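Local atomic coordinates of Lic12234 (Leptospira interrogans, PDB entry 4TZH), a protein that is of unknown function but is a leucine-rich repeat protein of a pathogen, possibly a virulence factor that binds partner molecules. Residues A[152-165]-A[176-190]. Numbering follows the deposited sequence. Where two conformers were deposited one is given.
Sequences LGQLKKLRILNLWD and IRKLFRNQEITIEIS. With ZN (zinc ion), chain G; ZN (zinc ion), chain K.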
loop_
_atom_site.group_PDB
_atom_site.type_symbol
_atom_site.label_atom_id
_atom_site.label_comp_id
_atom_site.label_asym_id
_atom_site.label_seq_id
_atom_site.Cartn_x
_atom_site.Cartn_y
_atom_site.Cartn_z
ATOM N N LEU A 152 -11.016 -10.483 -7.361
ATOM C CA LEU A 152 -10.707 -9.143 -7.860
ATOM C C LEU A 152 -11.938 -8.517 -8.522
ATOM O O LEU A 152 -12.140 -7.306 -8.476
ATOM C CB LEU A 152 -9.512 -9.188 -8.818
ATOM C CG LEU A 152 -8.717 -7.895 -8.935
ATOM C CD1 LEU A 152 -7.956 -7.598 -7.667
ATOM C CD2 LEU A 152 -7.721 -7.970 -10.068
ATOM N N GLY A 153 -12.805 -9.371 -9.063
ATOM C CA GLY A 153 -14.040 -8.928 -9.689
ATOM C C GLY A 153 -15.026 -8.294 -8.726
ATOM O O GLY A 153 -15.995 -7.669 -9.160
ATOM N N GLN A 154 -14.781 -8.432 -7.396
ATOM C CA GLN A 154 -15.628 -7.822 -6.376
ATOM C C GLN A 154 -15.342 -6.337 -6.223
ATOM O O GLN A 154 -16.102 -5.648 -5.537
ATOM C CB GLN A 154 -15.451 -8.523 -5.010
ATOM C CG GLN A 154 -15.862 -10.002 -5.016
ATOM C CD GLN A 154 -15.352 -10.778 -3.813
ATOM O OE1 GLN A 154 -14.727 -10.243 -2.876
ATOM N NE2 GLN A 154 -15.606 -12.079 -3.818
ATOM N N LEU A 155 -14.232 -5.839 -6.823
ATOM C CA LEU A 155 -13.835 -4.431 -6.674
ATOM C C LEU A 155 -14.616 -3.573 -7.665
ATOM O O LEU A 155 -14.125 -3.208 -8.726
ATOM C CB LEU A 155 -12.312 -4.278 -6.867
ATOM C CG LEU A 155 -11.437 -5.145 -5.959
ATOM C CD1 LEU A 155 -9.979 -4.917 -6.284
ATOM C CD2 LEU A 155 -11.691 -4.862 -4.494
ATOM N N LYS A 156 -15.852 -3.242 -7.288
ATOM C CA LYS A 156 -16.779 -2.544 -8.182
ATOM C C LYS A 156 -16.437 -1.092 -8.488
ATOM O O LYS A 156 -16.933 -0.556 -9.486
ATOM C CB LYS A 156 -18.228 -2.651 -7.664
ATOM C CG LYS A 156 -18.688 -4.087 -7.412
ATOM C CD LYS A 156 -18.775 -4.912 -8.695
ATOM C CE LYS A 156 -19.210 -6.331 -8.429
ATOM N NZ LYS A 156 -19.273 -7.128 -9.682
ATOM N N LYS A 157 -15.569 -0.455 -7.684
ATOM C CA LYS A 157 -15.189 0.929 -7.927
ATOM C C LYS A 157 -13.846 0.990 -8.672
ATOM O O LYS A 157 -13.385 2.081 -9.017
ATOM C CB LYS A 157 -15.066 1.668 -6.597
ATOM C CG LYS A 157 -16.427 2.033 -5.993
ATOM C CD LYS A 157 -16.268 2.798 -4.684
ATOM C CE LYS A 157 -15.530 4.110 -4.797
ATOM N NZ LYS A 157 -15.792 4.948 -3.597
ATOM N N LEU A 158 -13.274 -0.184 -8.978
ATOM C CA LEU A 158 -11.971 -0.201 -9.651
ATOM C C LEU A 158 -12.111 0.385 -11.064
ATOM O O LEU A 158 -12.955 -0.079 -11.863
ATOM C CB LEU A 158 -11.433 -1.620 -9.661
ATOM C CG LEU A 158 -9.949 -1.747 -10.002
ATOM C CD1 LEU A 158 -9.092 -1.064 -8.941
ATOM C CD2 LEU A 158 -9.556 -3.183 -10.189
ATOM N N ARG A 159 -11.283 1.396 -11.369
ATOM C CA ARG A 159 -11.325 2.080 -12.661
ATOM C C ARG A 159 -10.103 1.802 -13.503
ATOM O O ARG A 159 -10.158 1.899 -14.729
ATOM C CB ARG A 159 -11.572 3.585 -12.467
ATOM C CG ARG A 159 -12.953 3.906 -11.833
ATOM C CD ARG A 159 -14.133 3.337 -12.635
ATOM N NE ARG A 159 -15.423 3.401 -11.932
ATOM C CZ ARG A 159 -16.141 2.349 -11.542
ATOM N NH1 ARG A 159 -15.701 1.116 -11.758
ATOM N NH2 ARG A 159 -17.298 2.522 -10.920
ATOM N N ILE A 160 -8.977 1.474 -12.853
ATOM C CA ILE A 160 -7.737 1.132 -13.542
ATOM C C ILE A 160 -7.132 -0.084 -12.907
ATOM O O ILE A 160 -6.883 -0.086 -11.686
ATOM C CB ILE A 160 -6.687 2.273 -13.536
ATOM C CG1 ILE A 160 -7.243 3.558 -14.196
ATOM C CG2 ILE A 160 -5.411 1.811 -14.249
ATOM C CD1 ILE A 160 -6.195 4.685 -14.262
ATOM N N LEU A 161 -6.859 -1.108 -13.736
ATOM C CA LEU A 161 -6.122 -2.280 -13.285
ATOM C C LEU A 161 -4.870 -2.361 -14.169
ATOM O O LEU A 161 -5.019 -2.599 -15.379
ATOM C CB LEU A 161 -6.957 -3.567 -13.408
ATOM C CG LEU A 161 -6.240 -4.861 -13.074
ATOM C CD1 LEU A 161 -5.764 -4.880 -11.615
ATOM C CD2 LEU A 161 -7.161 -6.072 -13.327
ATOM N N ASN A 162 -3.670 -2.126 -13.615
ATOM C CA ASN A 162 -2.469 -2.108 -14.450
ATOM C C ASN A 162 -1.646 -3.359 -14.217
ATOM O O ASN A 162 -1.122 -3.563 -13.116
ATOM C CB ASN A 162 -1.684 -0.837 -14.154
ATOM C CG ASN A 162 -0.629 -0.630 -15.204
ATOM O OD1 ASN A 162 0.037 -1.571 -15.612
ATOM N ND2 ASN A 162 -0.570 0.607 -15.749
ATOM N N LEU A 163 -1.558 -4.183 -15.250
ATOM C CA LEU A 163 -0.834 -5.461 -15.205
ATOM C C LEU A 163 0.343 -5.448 -16.166
ATOM O O LEU A 163 0.858 -6.513 -16.499
ATOM C CB LEU A 163 -1.771 -6.657 -15.557
ATOM C CG LEU A 163 -3.019 -6.749 -14.658
ATOM C CD1 LEU A 163 -3.951 -7.858 -15.144
ATOM C CD2 LEU A 163 -2.633 -7.016 -13.219
ATOM N N TRP A 164 0.795 -4.256 -16.615
ATOM C CA TRP A 164 1.915 -4.222 -17.556
ATOM C C TRP A 164 3.128 -4.990 -17.051
ATOM O O TRP A 164 3.392 -5.040 -15.851
ATOM C CB TRP A 164 2.373 -2.787 -17.798
ATOM C CG TRP A 164 1.443 -1.956 -18.660
ATOM C CD1 TRP A 164 0.594 -2.392 -19.637
ATOM C CD2 TRP A 164 1.356 -0.530 -18.660
ATOM N NE1 TRP A 164 -0.040 -1.309 -20.235
ATOM C CE2 TRP A 164 0.394 -0.161 -19.635
ATOM C CE3 TRP A 164 1.957 0.472 -17.900
ATOM C CZ2 TRP A 164 0.060 1.174 -19.887
ATOM C CZ3 TRP A 164 1.629 1.798 -18.150
ATOM C CH2 TRP A 164 0.673 2.135 -19.113
ATOM N N ASP A 165 3.905 -5.544 -17.989
ATOM C CA ASP A 165 5.152 -6.236 -17.659
ATOM C C ASP A 165 4.989 -7.361 -16.642
ATOM O O ASP A 165 5.736 -7.443 -15.651
ATOM C CB ASP A 165 6.265 -5.251 -17.259
ATOM C CG ASP A 165 7.632 -5.910 -17.045
ATOM O OD1 ASP A 165 7.943 -6.890 -17.762
ATOM O OD2 ASP A 165 8.388 -5.447 -16.159
ATOM N N ILE A 176 -9.682 -12.231 -17.649
ATOM C CA ILE A 176 -9.464 -11.084 -16.761
ATOM C C ILE A 176 -10.609 -10.086 -16.971
ATOM O O ILE A 176 -11.257 -9.640 -16.018
ATOM C CB ILE A 176 -8.063 -10.447 -17.064
ATOM C CG1 ILE A 176 -6.894 -11.438 -16.803
ATOM C CG2 ILE A 176 -7.851 -9.098 -16.333
ATOM C CD1 ILE A 176 -6.627 -11.862 -15.323
ATOM N N ARG A 177 -10.859 -9.745 -18.237
ATOM C CA ARG A 177 -11.895 -8.781 -18.583
ATOM C C ARG A 177 -13.265 -9.281 -18.180
ATOM O O ARG A 177 -14.079 -8.475 -17.727
ATOM C CB ARG A 177 -11.843 -8.399 -20.065
ATOM C CG ARG A 177 -10.534 -7.704 -20.437
ATOM C CD ARG A 177 -10.519 -7.267 -21.889
ATOM N NE ARG A 177 -9.357 -6.417 -22.191
ATOM C CZ ARG A 177 -9.323 -5.103 -21.997
ATOM N NH1 ARG A 177 -10.379 -4.472 -21.502
ATOM N NH2 ARG A 177 -8.227 -4.410 -22.290
ATOM N N LYS A 178 -13.509 -10.617 -18.288
ATOM C CA LYS A 178 -14.788 -11.195 -17.874
ATOM C C LYS A 178 -15.086 -10.964 -16.389
ATOM O O LYS A 178 -16.256 -10.829 -16.030
ATOM C CB LYS A 178 -14.844 -12.694 -18.198
ATOM C CG LYS A 178 -15.547 -13.011 -19.509
ATOM C CD LYS A 178 -15.578 -14.514 -19.802
ATOM C CE LYS A 178 -16.986 -15.084 -19.805
ATOM N NZ LYS A 178 -16.989 -16.570 -19.870
ATOM N N LEU A 179 -14.039 -10.856 -15.526
ATOM C CA LEU A 179 -14.264 -10.604 -14.099
ATOM C C LEU A 179 -14.986 -9.275 -13.860
ATOM O O LEU A 179 -15.697 -9.134 -12.857
ATOM C CB LEU A 179 -12.946 -10.603 -13.296
ATOM C CG LEU A 179 -12.080 -11.864 -13.313
ATOM C CD1 LEU A 179 -10.791 -11.611 -12.564
ATOM C CD2 LEU A 179 -12.835 -13.075 -12.707
ATOM N N PHE A 180 -14.798 -8.309 -14.779
ATOM C CA PHE A 180 -15.358 -6.949 -14.696
ATOM C C PHE A 180 -16.295 -6.650 -15.865
ATOM O O PHE A 180 -16.380 -5.493 -16.300
ATOM C CB PHE A 180 -14.221 -5.936 -14.746
ATOM C CG PHE A 180 -13.148 -6.140 -13.711
ATOM C CD1 PHE A 180 -13.285 -5.614 -12.435
ATOM C CD2 PHE A 180 -11.991 -6.834 -14.023
ATOM C CE1 PHE A 180 -12.265 -5.765 -11.492
ATOM C CE2 PHE A 180 -10.991 -7.015 -13.074
ATOM C CZ PHE A 180 -11.130 -6.469 -11.816
ATOM N N ARG A 181 -16.970 -7.689 -16.377
ATOM C CA ARG A 181 -17.846 -7.659 -17.548
ATOM C C ARG A 181 -18.588 -6.334 -17.777
ATOM O O ARG A 181 -18.328 -5.686 -18.789
ATOM C CB ARG A 181 -18.836 -8.842 -17.533
ATOM C CG ARG A 181 -19.413 -9.170 -18.909
ATOM C CD ARG A 181 -20.351 -10.355 -18.860
ATOM N NE ARG A 181 -21.023 -10.565 -20.144
ATOM C CZ ARG A 181 -21.788 -11.615 -20.428
ATOM N NH1 ARG A 181 -21.986 -12.566 -19.523
ATOM N NH2 ARG A 181 -22.358 -11.722 -21.620
ATOM N N ASN A 182 -19.490 -5.932 -16.871
ATOM C CA ASN A 182 -20.301 -4.725 -17.075
ATOM C C ASN A 182 -19.615 -3.415 -16.707
ATOM O O ASN A 182 -19.823 -2.398 -17.374
ATOM C CB ASN A 182 -21.643 -4.836 -16.337
ATOM C CG ASN A 182 -22.446 -6.073 -16.674
ATOM O OD1 ASN A 182 -22.730 -6.376 -17.841
ATOM N ND2 ASN A 182 -22.843 -6.811 -15.647
ATOM N N GLN A 183 -18.822 -3.451 -15.629
ATOM C CA GLN A 183 -18.112 -2.358 -14.986
ATOM C C GLN A 183 -17.273 -1.433 -15.875
ATOM O O GLN A 183 -16.613 -1.896 -16.812
ATOM C CB GLN A 183 -17.213 -2.979 -13.932
ATOM C CG GLN A 183 -16.618 -2.006 -12.932
ATOM C CD GLN A 183 -15.912 -2.790 -11.873
ATOM O OE1 GLN A 183 -16.402 -3.824 -11.403
ATOM N NE2 GLN A 183 -14.746 -2.318 -11.494
ATOM N N GLU A 184 -17.270 -0.125 -15.526
ATOM C CA GLU A 184 -16.459 0.918 -16.145
ATOM C C GLU A 184 -15.026 0.703 -15.607
ATOM O O GLU A 184 -14.803 0.830 -14.403
ATOM C CB GLU A 184 -16.969 2.283 -15.677
ATOM C CG GLU A 184 -16.412 3.524 -16.347
ATOM C CD GLU A 184 -17.362 4.704 -16.231
ATOM O OE1 GLU A 184 -17.183 5.530 -15.307
ATOM O OE2 GLU A 184 -18.334 4.756 -17.017
ATOM N N ILE A 185 -14.104 0.297 -16.473
ATOM C CA ILE A 185 -12.715 0.035 -16.079
ATOM C C ILE A 185 -11.854 0.011 -17.327
ATOM O O ILE A 185 -12.323 -0.391 -18.401
ATOM C CB ILE A 185 -12.598 -1.335 -15.317
ATOM C CG1 ILE A 185 -11.194 -1.537 -14.701
ATOM C CG2 ILE A 185 -13.023 -2.543 -16.177
ATOM C CD1 ILE A 185 -11.106 -2.765 -13.727
ATOM N N THR A 186 -10.606 0.405 -17.185
ATOM C CA THR A 186 -9.614 0.166 -18.218
ATOM C C THR A 186 -8.598 -0.827 -17.629
ATOM O O THR A 186 -8.135 -0.655 -16.490
ATOM C CB THR A 186 -8.997 1.441 -18.808
ATOM O OG1 THR A 186 -8.097 1.014 -19.831
ATOM C CG2 THR A 186 -8.264 2.281 -17.785
ATOM N N ILE A 187 -8.292 -1.854 -18.390
ATOM C CA ILE A 187 -7.371 -2.894 -17.984
ATOM C C ILE A 187 -6.162 -2.804 -18.887
ATOM O O ILE A 187 -6.301 -2.829 -20.120
ATOM C CB ILE A 187 -8.060 -4.278 -18.025
ATOM C CG1 ILE A 187 -9.241 -4.291 -17.010
ATOM C CG2 ILE A 187 -7.046 -5.370 -17.653
ATOM C CD1 ILE A 187 -10.188 -5.490 -17.153
ATOM N N GLU A 188 -4.984 -2.707 -18.263
ATOM C CA GLU A 188 -3.738 -2.636 -19.000
ATOM C C GLU A 188 -2.986 -3.944 -18.890
ATOM O O GLU A 188 -2.521 -4.305 -17.828
ATOM C CB GLU A 188 -2.919 -1.457 -18.463
ATOM C CG GLU A 188 -3.463 -0.100 -18.932
ATOM C CD GLU A 188 -3.373 0.118 -20.435
ATOM O OE1 GLU A 188 -2.725 -0.698 -21.125
ATOM O OE2 GLU A 188 -3.945 1.131 -20.920
ATOM N N ILE A 189 -2.908 -4.680 -19.996
ATOM C CA ILE A 189 -2.177 -5.961 -20.045
ATOM C C ILE A 189 -1.197 -5.866 -21.221
ATOM O O ILE A 189 -1.631 -5.537 -22.335
ATOM C CB ILE A 189 -3.146 -7.172 -20.172
ATOM C CG1 ILE A 189 -4.109 -7.276 -18.963
ATOM C CG2 ILE A 189 -2.366 -8.502 -20.360
ATOM C CD1 ILE A 189 -5.333 -8.241 -19.202
ATOM N N SER A 190 0.112 -6.143 -20.980
ATOM C CA SER A 190 1.177 -6.133 -22.016
ATOM C C SER A 190 1.013 -7.348 -22.939
ATOM O O SER A 190 1.993 -7.879 -23.465
ATOM C CB SER A 190 2.571 -6.151 -21.384
ATOM O OG SER A 190 3.001 -4.904 -20.864
HETATM ZN ZN ZN G . -17.082 7.635 -16.797
HETATM ZN ZN ZN K . -2.858 -0.103 -23.031
HETATM O O HOH W 1 -17.103 -6.409 -11.288
HETATM O O HOH W 2 1.035 -7.796 -18.861
#
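Leu158 O is gripped by two side chains: Gln183 NE2 lies 2.9 Å from it, in the carbonyl plane on a lone pair, and Arg159 NH1 reaches it from above that plane. The Gln183 bond ties the loops leading into the last two strands of a leucine-rich repeat solenoid, where 186-188 is the outermost strand, parallel to 160-162. With CG anti to the backbone N (chi1 -167°) and the chain extended, Gln183 brings NE2 to the carbonyls at both ends of the type I turn Leu155-Leu158, donating also to Leu155 O at 3.0 Å. Gln183 OE1 shares a water with Gly153 O and Lys156 NZ. Along the strands, Thr186 N binds Arg159 O, Leu161 N binds Thr186 O, and Glu188 N meets Leu161 O at 2.9 Å almost straight (177°). Inward, the Phe180 ring lies among Leu152, Leu158 and Leu161, with Ile185 CD1 over the centre of one face, 3.7 Å above it; helix 173-179 adds Ile176 against Leu161 and Leu163. On the other side of the sheet, Glu188 CB packs over a face of the Trp164 indole, 3.8 Å from the five-membered ring centroid. Glu188 is bent at chi2 (-65°); Trp164 NE1 donates to its OE1 (2.9 Å) from above the carboxylate plane, and that oxygen also binds a zinc ion at 2.0 Å.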